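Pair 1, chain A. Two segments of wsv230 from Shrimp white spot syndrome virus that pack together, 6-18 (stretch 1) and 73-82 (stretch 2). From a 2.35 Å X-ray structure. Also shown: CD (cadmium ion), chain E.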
# COMPACT_ATOMS: atom_id res chain seq x y z
N THR A 6 22.05 -7.21 -10.68
CA THR A 6 21.34 -6.46 -9.65
C THR A 6 19.96 -6.08 -10.17
O THR A 6 19.83 -5.58 -11.30
CB THR A 6 22.09 -5.17 -9.25
OG1 THR A 6 23.27 -5.50 -8.51
CG2 THR A 6 21.21 -4.27 -8.38
N PHE A 7 18.94 -6.35 -9.36
CA PHE A 7 17.56 -6.01 -9.72
C PHE A 7 17.09 -4.83 -8.89
O PHE A 7 17.32 -4.78 -7.68
CB PHE A 7 16.61 -7.18 -9.47
CG PHE A 7 15.14 -6.80 -9.60
CD1 PHE A 7 14.54 -6.69 -10.85
CD2 PHE A 7 14.39 -6.50 -8.47
CE1 PHE A 7 13.22 -6.28 -10.98
CE2 PHE A 7 13.07 -6.09 -8.59
CZ PHE A 7 12.48 -5.98 -9.85
N GLN A 8 16.43 -3.88 -9.55
CA GLN A 8 15.92 -2.70 -8.86
C GLN A 8 14.64 -2.16 -9.47
O GLN A 8 14.49 -2.04 -10.70
CB GLN A 8 16.95 -1.58 -8.84
CG GLN A 8 18.04 -1.76 -7.80
CD GLN A 8 18.85 -0.49 -7.59
OE1 GLN A 8 19.77 -0.46 -6.77
NE2 GLN A 8 18.52 0.57 -8.33
N THR A 9 13.71 -1.80 -8.58
CA THR A 9 12.44 -1.23 -8.96
C THR A 9 12.06 -0.19 -7.93
O THR A 9 12.24 -0.40 -6.73
CB THR A 9 11.33 -2.31 -9.03
OG1 THR A 9 10.08 -1.70 -9.38
CG2 THR A 9 11.20 -3.03 -7.70
N ASP A 10 11.56 0.95 -8.39
CA ASP A 10 11.13 2.01 -7.51
C ASP A 10 9.63 1.89 -7.32
O ASP A 10 9.05 2.57 -6.47
CB ASP A 10 11.45 3.37 -8.13
CG ASP A 10 12.90 3.72 -8.04
OD1 ASP A 10 13.37 4.00 -6.92
OD2 ASP A 10 13.58 3.72 -9.09
N ALA A 11 9.01 1.03 -8.12
CA ALA A 11 7.58 0.86 -8.04
C ALA A 11 7.13 -0.47 -7.41
O ALA A 11 7.92 -1.42 -7.25
CB ALA A 11 6.99 0.98 -9.40
N ASP A 12 5.86 -0.54 -7.04
CA ASP A 12 5.32 -1.76 -6.49
C ASP A 12 5.56 -2.81 -7.53
O ASP A 12 5.79 -2.49 -8.69
CB ASP A 12 3.80 -1.65 -6.27
CG ASP A 12 3.43 -0.60 -5.26
OD1 ASP A 12 4.34 -0.16 -4.51
OD2 ASP A 12 2.23 -0.23 -5.21
N PHE A 13 5.47 -4.07 -7.15
CA PHE A 13 5.66 -5.11 -8.12
C PHE A 13 4.83 -6.35 -7.85
O PHE A 13 4.35 -6.57 -6.74
CB PHE A 13 7.16 -5.44 -8.26
CG PHE A 13 7.88 -5.69 -6.96
CD1 PHE A 13 8.07 -7.00 -6.49
CD2 PHE A 13 8.44 -4.63 -6.24
CE1 PHE A 13 8.81 -7.25 -5.32
CE2 PHE A 13 9.18 -4.87 -5.08
CZ PHE A 13 9.36 -6.20 -4.62
N LEU A 14 4.62 -7.15 -8.88
CA LEU A 14 3.87 -8.38 -8.75
C LEU A 14 4.86 -9.54 -8.63
O LEU A 14 5.95 -9.54 -9.23
CB LEU A 14 2.95 -8.61 -9.97
CG LEU A 14 1.81 -7.59 -10.13
CD1 LEU A 14 1.00 -7.88 -11.40
CD2 LEU A 14 0.88 -7.64 -8.92
N LEU A 15 4.49 -10.51 -7.83
CA LEU A 15 5.31 -11.68 -7.63
C LEU A 15 4.45 -12.79 -8.18
O LEU A 15 3.28 -12.90 -7.82
CB LEU A 15 5.58 -11.90 -6.14
CG LEU A 15 6.64 -10.99 -5.51
CD1 LEU A 15 6.93 -11.52 -4.08
CD2 LEU A 15 7.92 -10.96 -6.37
N VAL A 16 5.01 -13.61 -9.07
CA VAL A 16 4.24 -14.70 -9.65
C VAL A 16 5.09 -15.95 -9.65
O VAL A 16 6.20 -15.93 -10.16
CB VAL A 16 3.86 -14.40 -11.11
CG1 VAL A 16 2.99 -15.50 -11.64
CG2 VAL A 16 3.15 -13.08 -11.20
N GLY A 17 4.54 -17.03 -9.12
CA GLY A 17 5.26 -18.29 -9.04
C GLY A 17 4.34 -19.48 -8.81
O GLY A 17 3.14 -19.32 -8.66
N ASP A 18 4.93 -20.67 -8.75
CA ASP A 18 4.18 -21.91 -8.56
C ASP A 18 4.18 -22.45 -7.12
O ASP A 18 3.47 -23.40 -6.80
CB ASP A 18 4.73 -22.97 -9.50
CG ASP A 18 3.79 -24.15 -9.64
OD1 ASP A 18 2.65 -23.93 -10.11
OD2 ASP A 18 4.20 -25.28 -9.30
N THR A 73 10.71 -20.87 -9.88
CA THR A 73 9.82 -20.43 -10.96
C THR A 73 9.39 -18.98 -10.78
O THR A 73 8.82 -18.38 -11.68
CB THR A 73 8.51 -21.29 -11.04
OG1 THR A 73 7.72 -21.04 -9.88
CG2 THR A 73 8.82 -22.79 -11.09
N LEU A 74 9.65 -18.42 -9.60
CA LEU A 74 9.26 -17.04 -9.25
C LEU A 74 9.59 -16.04 -10.35
O LEU A 74 10.65 -16.09 -10.94
CB LEU A 74 9.97 -16.63 -7.94
CG LEU A 74 9.88 -15.26 -7.23
CD1 LEU A 74 10.51 -14.15 -8.08
CD2 LEU A 74 8.45 -14.93 -6.95
N GLU A 75 8.66 -15.14 -10.63
CA GLU A 75 8.87 -14.08 -11.61
C GLU A 75 8.44 -12.76 -11.00
O GLU A 75 7.58 -12.72 -10.11
CB GLU A 75 8.04 -14.32 -12.87
CG GLU A 75 8.42 -15.52 -13.70
CD GLU A 75 9.65 -15.29 -14.54
OE1 GLU A 75 9.80 -14.17 -15.09
OE2 GLU A 75 10.44 -16.23 -14.68
N ILE A 76 9.04 -11.67 -11.44
CA ILE A 76 8.63 -10.38 -10.93
C ILE A 76 8.22 -9.46 -12.06
O ILE A 76 8.82 -9.45 -13.12
CB ILE A 76 9.73 -9.66 -10.11
CG1 ILE A 76 9.17 -8.34 -9.61
CG2 ILE A 76 10.90 -9.32 -10.97
CD1 ILE A 76 10.16 -7.49 -8.86
N GLN A 77 7.17 -8.69 -11.81
CA GLN A 77 6.65 -7.74 -12.78
C GLN A 77 6.41 -6.43 -12.05
O GLN A 77 5.48 -6.31 -11.26
CB GLN A 77 5.32 -8.27 -13.36
CG GLN A 77 4.66 -7.36 -14.37
CD GLN A 77 5.53 -7.10 -15.59
OE1 GLN A 77 5.65 -7.94 -16.48
NE2 GLN A 77 6.15 -5.92 -15.63
N PRO A 78 7.28 -5.43 -12.28
CA PRO A 78 7.14 -4.11 -11.65
C PRO A 78 5.89 -3.41 -12.16
O PRO A 78 5.60 -3.47 -13.35
CB PRO A 78 8.39 -3.36 -12.11
CG PRO A 78 9.38 -4.45 -12.33
CD PRO A 78 8.56 -5.54 -13.00
N MET A 79 5.13 -2.78 -11.26
CA MET A 79 3.93 -2.05 -11.64
C MET A 79 4.30 -0.70 -12.32
O MET A 79 5.45 -0.31 -12.35
CB MET A 79 3.08 -1.80 -10.39
CG MET A 79 2.79 -3.07 -9.60
SD MET A 79 1.12 -3.71 -9.86
CE MET A 79 1.29 -4.55 -11.37
N ILE A 80 3.31 -0.02 -12.85
CA ILE A 80 3.47 1.26 -13.56
C ILE A 80 3.16 2.54 -12.77
O ILE A 80 2.59 2.47 -11.70
CB ILE A 80 2.59 1.23 -14.83
CG1 ILE A 80 3.38 0.57 -15.95
CG2 ILE A 80 2.06 2.60 -15.20
CD1 ILE A 80 3.34 -0.93 -15.82
N VAL A 81 3.55 3.69 -13.35
CA VAL A 81 3.34 5.09 -12.89
C VAL A 81 4.28 6.16 -13.45
O VAL A 81 5.45 5.88 -13.73
CB VAL A 81 3.40 5.28 -11.38
CG1 VAL A 81 2.03 4.98 -10.78
CG2 VAL A 81 4.56 4.47 -10.78
N PRO A 82 3.78 7.41 -13.62
CA PRO A 82 4.50 8.58 -14.13
C PRO A 82 4.75 9.74 -13.14
O PRO A 82 4.17 10.82 -13.28
CB PRO A 82 3.63 9.01 -15.31
CG PRO A 82 2.19 8.62 -14.86
CD PRO A 82 2.32 7.64 -13.69
CD CD E . 2.60 0.80 -3.19
O HOH W 1 2.94 2.87 -2.64

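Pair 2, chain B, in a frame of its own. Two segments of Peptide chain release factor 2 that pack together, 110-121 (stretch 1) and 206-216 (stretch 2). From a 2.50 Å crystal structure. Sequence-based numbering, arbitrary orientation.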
# COMPACT_ATOMS: atom_id res chain seq x y z
N PRO B 110 8.40 -5.75 5.42
CA PRO B 110 8.11 -6.13 4.05
C PRO B 110 7.91 -5.16 2.98
O PRO B 110 7.93 -3.96 3.20
CB PRO B 110 6.94 -7.10 4.22
CG PRO B 110 7.60 -7.97 5.21
CD PRO B 110 7.96 -6.92 6.25
N HIS B 111 7.72 -5.76 1.81
CA HIS B 111 7.55 -5.12 0.51
C HIS B 111 6.98 -3.70 0.35
O HIS B 111 6.61 -3.32 -0.76
CB HIS B 111 6.77 -6.07 -0.38
CG HIS B 111 7.30 -7.47 -0.36
ND1 HIS B 111 6.82 -8.45 0.51
CD2 HIS B 111 8.25 -8.07 -1.10
CE1 HIS B 111 7.47 -9.57 0.29
NE2 HIS B 111 8.35 -9.37 -0.68
N ALA B 112 6.91 -2.97 1.45
CA ALA B 112 6.44 -1.61 1.50
C ALA B 112 6.93 -0.81 0.30
O ALA B 112 6.25 0.08 -0.22
CB ALA B 112 6.95 -0.98 2.76
N GLU B 113 8.13 -1.15 -0.14
CA GLU B 113 8.80 -0.52 -1.27
C GLU B 113 8.17 -0.86 -2.64
O GLU B 113 8.17 -0.04 -3.58
CB GLU B 113 10.23 -1.00 -1.23
CG GLU B 113 10.27 -2.44 -0.70
CD GLU B 113 11.50 -3.19 -1.13
OE1 GLU B 113 12.15 -2.74 -2.10
OE2 GLU B 113 11.80 -4.25 -0.52
N LYS B 114 7.66 -2.08 -2.76
CA LYS B 114 7.09 -2.54 -4.02
C LYS B 114 5.85 -1.85 -4.55
O LYS B 114 5.09 -1.23 -3.82
CB LYS B 114 6.84 -4.06 -3.95
CG LYS B 114 7.92 -4.93 -4.63
CD LYS B 114 9.05 -5.34 -3.68
CE LYS B 114 10.17 -6.11 -4.40
NZ LYS B 114 11.00 -6.93 -3.46
N ASN B 115 5.64 -1.97 -5.86
CA ASN B 115 4.47 -1.40 -6.46
C ASN B 115 3.27 -2.13 -5.92
O ASN B 115 3.42 -3.17 -5.28
CB ASN B 115 4.56 -1.49 -7.96
CG ASN B 115 5.70 -0.68 -8.49
OD1 ASN B 115 5.89 -0.56 -9.68
ND2 ASN B 115 6.48 -0.10 -7.57
N ALA B 116 2.09 -1.57 -6.15
CA ALA B 116 0.89 -2.14 -5.58
C ALA B 116 -0.18 -2.61 -6.55
O ALA B 116 -0.39 -2.02 -7.64
CB ALA B 116 0.33 -1.15 -4.60
N ILE B 117 -0.84 -3.70 -6.15
CA ILE B 117 -1.95 -4.30 -6.90
C ILE B 117 -3.15 -4.11 -5.97
O ILE B 117 -3.27 -4.77 -4.93
CB ILE B 117 -1.77 -5.80 -7.12
CG1 ILE B 117 -0.46 -6.05 -7.87
CG2 ILE B 117 -3.00 -6.36 -7.86
CD1 ILE B 117 0.02 -7.49 -7.81
N LEU B 118 -4.00 -3.15 -6.35
CA LEU B 118 -5.20 -2.77 -5.60
C LEU B 118 -6.44 -3.23 -6.37
O LEU B 118 -6.55 -3.02 -7.61
CB LEU B 118 -5.19 -1.25 -5.38
CG LEU B 118 -6.38 -0.54 -4.68
CD1 LEU B 118 -5.88 0.56 -3.73
CD2 LEU B 118 -7.34 -0.00 -5.73
N THR B 119 -7.36 -3.89 -5.65
CA THR B 119 -8.57 -4.44 -6.27
C THR B 119 -9.84 -3.99 -5.55
O THR B 119 -9.91 -4.05 -4.32
CB THR B 119 -8.57 -6.00 -6.25
OG1 THR B 119 -7.27 -6.49 -6.59
CG2 THR B 119 -9.59 -6.55 -7.24
N ILE B 120 -10.87 -3.63 -6.31
CA ILE B 120 -12.15 -3.15 -5.77
C ILE B 120 -13.34 -3.93 -6.30
O ILE B 120 -13.46 -4.15 -7.50
CB ILE B 120 -12.37 -1.66 -6.14
CG1 ILE B 120 -11.29 -0.80 -5.46
CG2 ILE B 120 -13.74 -1.18 -5.66
CD1 ILE B 120 -10.83 0.36 -6.26
N GLN B 121 -14.22 -4.35 -5.41
CA GLN B 121 -15.42 -5.05 -5.84
C GLN B 121 -16.56 -4.52 -5.03
O GLN B 121 -16.38 -4.26 -3.85
CB GLN B 121 -15.27 -6.55 -5.61
CG GLN B 121 -14.36 -7.22 -6.62
CD GLN B 121 -14.16 -8.69 -6.38
OE1 GLN B 121 -13.40 -9.11 -5.50
NE2 GLN B 121 -14.86 -9.50 -7.17
N ALA B 206 -18.19 -1.57 -0.34
CA ALA B 206 -17.28 -2.04 -1.40
C ALA B 206 -16.07 -2.42 -0.59
O ALA B 206 -15.81 -1.77 0.41
CB ALA B 206 -16.95 -0.93 -2.39
N GLY B 207 -15.37 -3.48 -0.96
CA GLY B 207 -14.16 -3.86 -0.24
C GLY B 207 -12.96 -3.55 -1.13
O GLY B 207 -13.07 -3.63 -2.37
N VAL B 208 -11.82 -3.21 -0.51
CA VAL B 208 -10.59 -2.86 -1.23
C VAL B 208 -9.46 -3.77 -0.80
O VAL B 208 -9.26 -3.95 0.40
CB VAL B 208 -10.15 -1.35 -0.92
CG1 VAL B 208 -8.78 -1.04 -1.47
CG2 VAL B 208 -11.17 -0.37 -1.51
N GLU B 209 -8.73 -4.36 -1.76
CA GLU B 209 -7.57 -5.20 -1.46
C GLU B 209 -6.32 -4.65 -2.11
O GLU B 209 -6.37 -4.08 -3.22
CB GLU B 209 -7.74 -6.64 -1.93
CG GLU B 209 -7.66 -7.67 -0.78
CD GLU B 209 -6.44 -7.51 0.17
OE1 GLU B 209 -6.50 -8.04 1.30
OE2 GLU B 209 -5.43 -6.88 -0.20
N VAL B 210 -5.22 -4.86 -1.40
CA VAL B 210 -3.89 -4.44 -1.79
C VAL B 210 -2.87 -5.49 -1.34
O VAL B 210 -2.81 -5.85 -0.16
CB VAL B 210 -3.50 -3.09 -1.09
CG1 VAL B 210 -2.32 -2.40 -1.83
CG2 VAL B 210 -4.69 -2.19 -1.02
N ILE B 211 -2.08 -5.99 -2.30
CA ILE B 211 -1.00 -6.96 -2.05
C ILE B 211 0.21 -6.43 -2.85
O ILE B 211 0.04 -5.65 -3.79
CB ILE B 211 -1.38 -8.33 -2.59
CG1 ILE B 211 -1.41 -8.26 -4.12
CG2 ILE B 211 -2.70 -8.81 -1.93
CD1 ILE B 211 -1.89 -9.49 -4.78
N PRO B 212 1.43 -6.83 -2.52
CA PRO B 212 2.49 -6.23 -3.36
C PRO B 212 2.96 -7.00 -4.59
O PRO B 212 3.02 -8.25 -4.55
CB PRO B 212 3.65 -6.04 -2.38
CG PRO B 212 3.53 -7.26 -1.51
CD PRO B 212 1.99 -7.43 -1.29
N GLU B 213 3.29 -6.26 -5.66
CA GLU B 213 3.86 -6.85 -6.89
C GLU B 213 5.36 -7.00 -6.61
O GLU B 213 6.16 -6.05 -6.76
CB GLU B 213 3.70 -5.97 -8.13
CG GLU B 213 4.94 -6.05 -9.04
CD GLU B 213 4.74 -5.44 -10.41
OE1 GLU B 213 5.18 -4.27 -10.64
OE2 GLU B 213 4.13 -6.14 -11.25
N VAL B 214 5.72 -8.20 -6.20
CA VAL B 214 7.08 -8.60 -5.85
C VAL B 214 8.05 -8.79 -7.04
O VAL B 214 7.73 -8.46 -8.20
CB VAL B 214 7.01 -9.89 -5.07
CG1 VAL B 214 6.15 -9.69 -3.81
CG2 VAL B 214 6.39 -10.93 -5.94
N ASP B 215 9.20 -9.39 -6.75
CA ASP B 215 10.24 -9.52 -7.75
C ASP B 215 10.41 -10.74 -8.64
O ASP B 215 11.51 -10.98 -9.13
CB ASP B 215 11.58 -9.17 -7.09
CG ASP B 215 11.51 -9.22 -5.57
OD1 ASP B 215 10.41 -9.27 -4.96
OD2 ASP B 215 12.59 -9.18 -4.95
N GLU B 216 9.33 -11.49 -8.86
CA GLU B 216 9.32 -12.66 -9.74
C GLU B 216 10.41 -13.71 -9.59
O GLU B 216 10.29 -14.81 -10.13
CB GLU B 216 9.27 -12.18 -11.21
CG GLU B 216 10.50 -11.47 -11.75
CD GLU B 216 10.32 -10.96 -13.17
OE1 GLU B 216 10.30 -9.73 -13.39
OE2 GLU B 216 10.18 -11.81 -14.07
O HOH W 2 -5.45 -6.33 -4.84

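Pairs 1 and 2 share an antiparallel two-strand ladder preceded by a bend in the first stretch; N, CA and C of 14 central residues superpose with an RMSD of 0.5 Å. Strands 13-16 and 75-78 of pair 1 run at 161° to each other, strands 115-121 and 206-213 of pair 2 at 163°. The register is the same: Leu14(A)–Gln77(A) matches Ile117(B)–Ile211(B), and Val16(A)–Glu75(A) matches Thr119(B)–Glu209(B), all hydrogen-bonded pairs. Leu14(A) N donates to Gln77(A) O at 2.7 Å and Gln77(A) N to Leu14(A) O at 3.0 Å; in pair 2, Ile117(B) N reaches Ile211(B) O at 3.2 Å and Ile211(B) N reaches Ile117(B) O at 3.1 Å. A proline, Pro78(A) or Pro212(B), occupies a non-hydrogen-bonded site in each ladder, where its lack of an amide hydrogen costs no cross-strand bond. The next amide is bonded in both: Met79(A) N to Asp12(A) O at 2.7 Å, Glu213(B) N to Asn115(B) O at 3.1 Å.

On the face carrying the prolines, the ring of Phe13(A) matches the methyl of Ala116(B). Phe13(A), with chi1 p, leads away at its end yet still brings CD1 to 3.2 Å from Ile76(A) CD1, whereas Ala116(B) CB meets the shorter Val210(B) at CG1, 4.0 Å away. Leu15(A) and Leu118(B) coincide but differ in rotamer, chi1 m against t. Leu15(A) CD2 lies 4.0 Å from Leu74(A) CD2, and Leu15(A) CD2 lies 4.4 Å from Ile76(A) CB; Leu118(B) CD1 lies 4.0 Å from both Val208(B) CG1 and Val210(B) CG2. Gly17(A) matches Ile120(B), whose CG1 extends the apolar row to Val208(B) CG2 at 4.0 Å. Pro78(A) CG sits at the edge of the Phe7(A) ring, 4.3 Å from CZ; in pair 2, His111(B), which has no counterpart in pair 1, brings CB to 3.6 Å from Pro212(B) CG and takes Val214(B) CG1 over one face of its ring.

On the other face, Leu14(A) and Ile117(B) fill the same place with different partners. Leu14(A) CG packs against Met79(A) CE at 3.3 Å; Ile117(B) CB contacts Ile211(B) CG1 at 3.9 Å, and its CD1 approaches Glu213(B) CB at 4.0 Å. Val16(A) and Thr119(B) nearly coincide, their side-chain centres 0.5 Å apart, but the threonine adds a hydroxyl: Thr119(B) OG1 hydrogen-bonds water 2 at 2.5 Å, and that water donates to Ile117(B) O at 2.7 Å.

At the bend, Ala11(A) matches Lys114(B), and both point toward the other stretch. Ala11(A) CB stops 3.6 Å from Met79(A) O, while the longer Lys114(B) carries NZ to Asp215(B) OD1 at 2.8 Å, a salt bridge with a weak hydrogen bond. Asp12(A) and Asn115(B) also overlay closely; the aspartate binds cadmium through OD1 at 2.4 Å and OD2 at 2.3 Å. Pair 1 buries 772 Å², pair 2 868 Å².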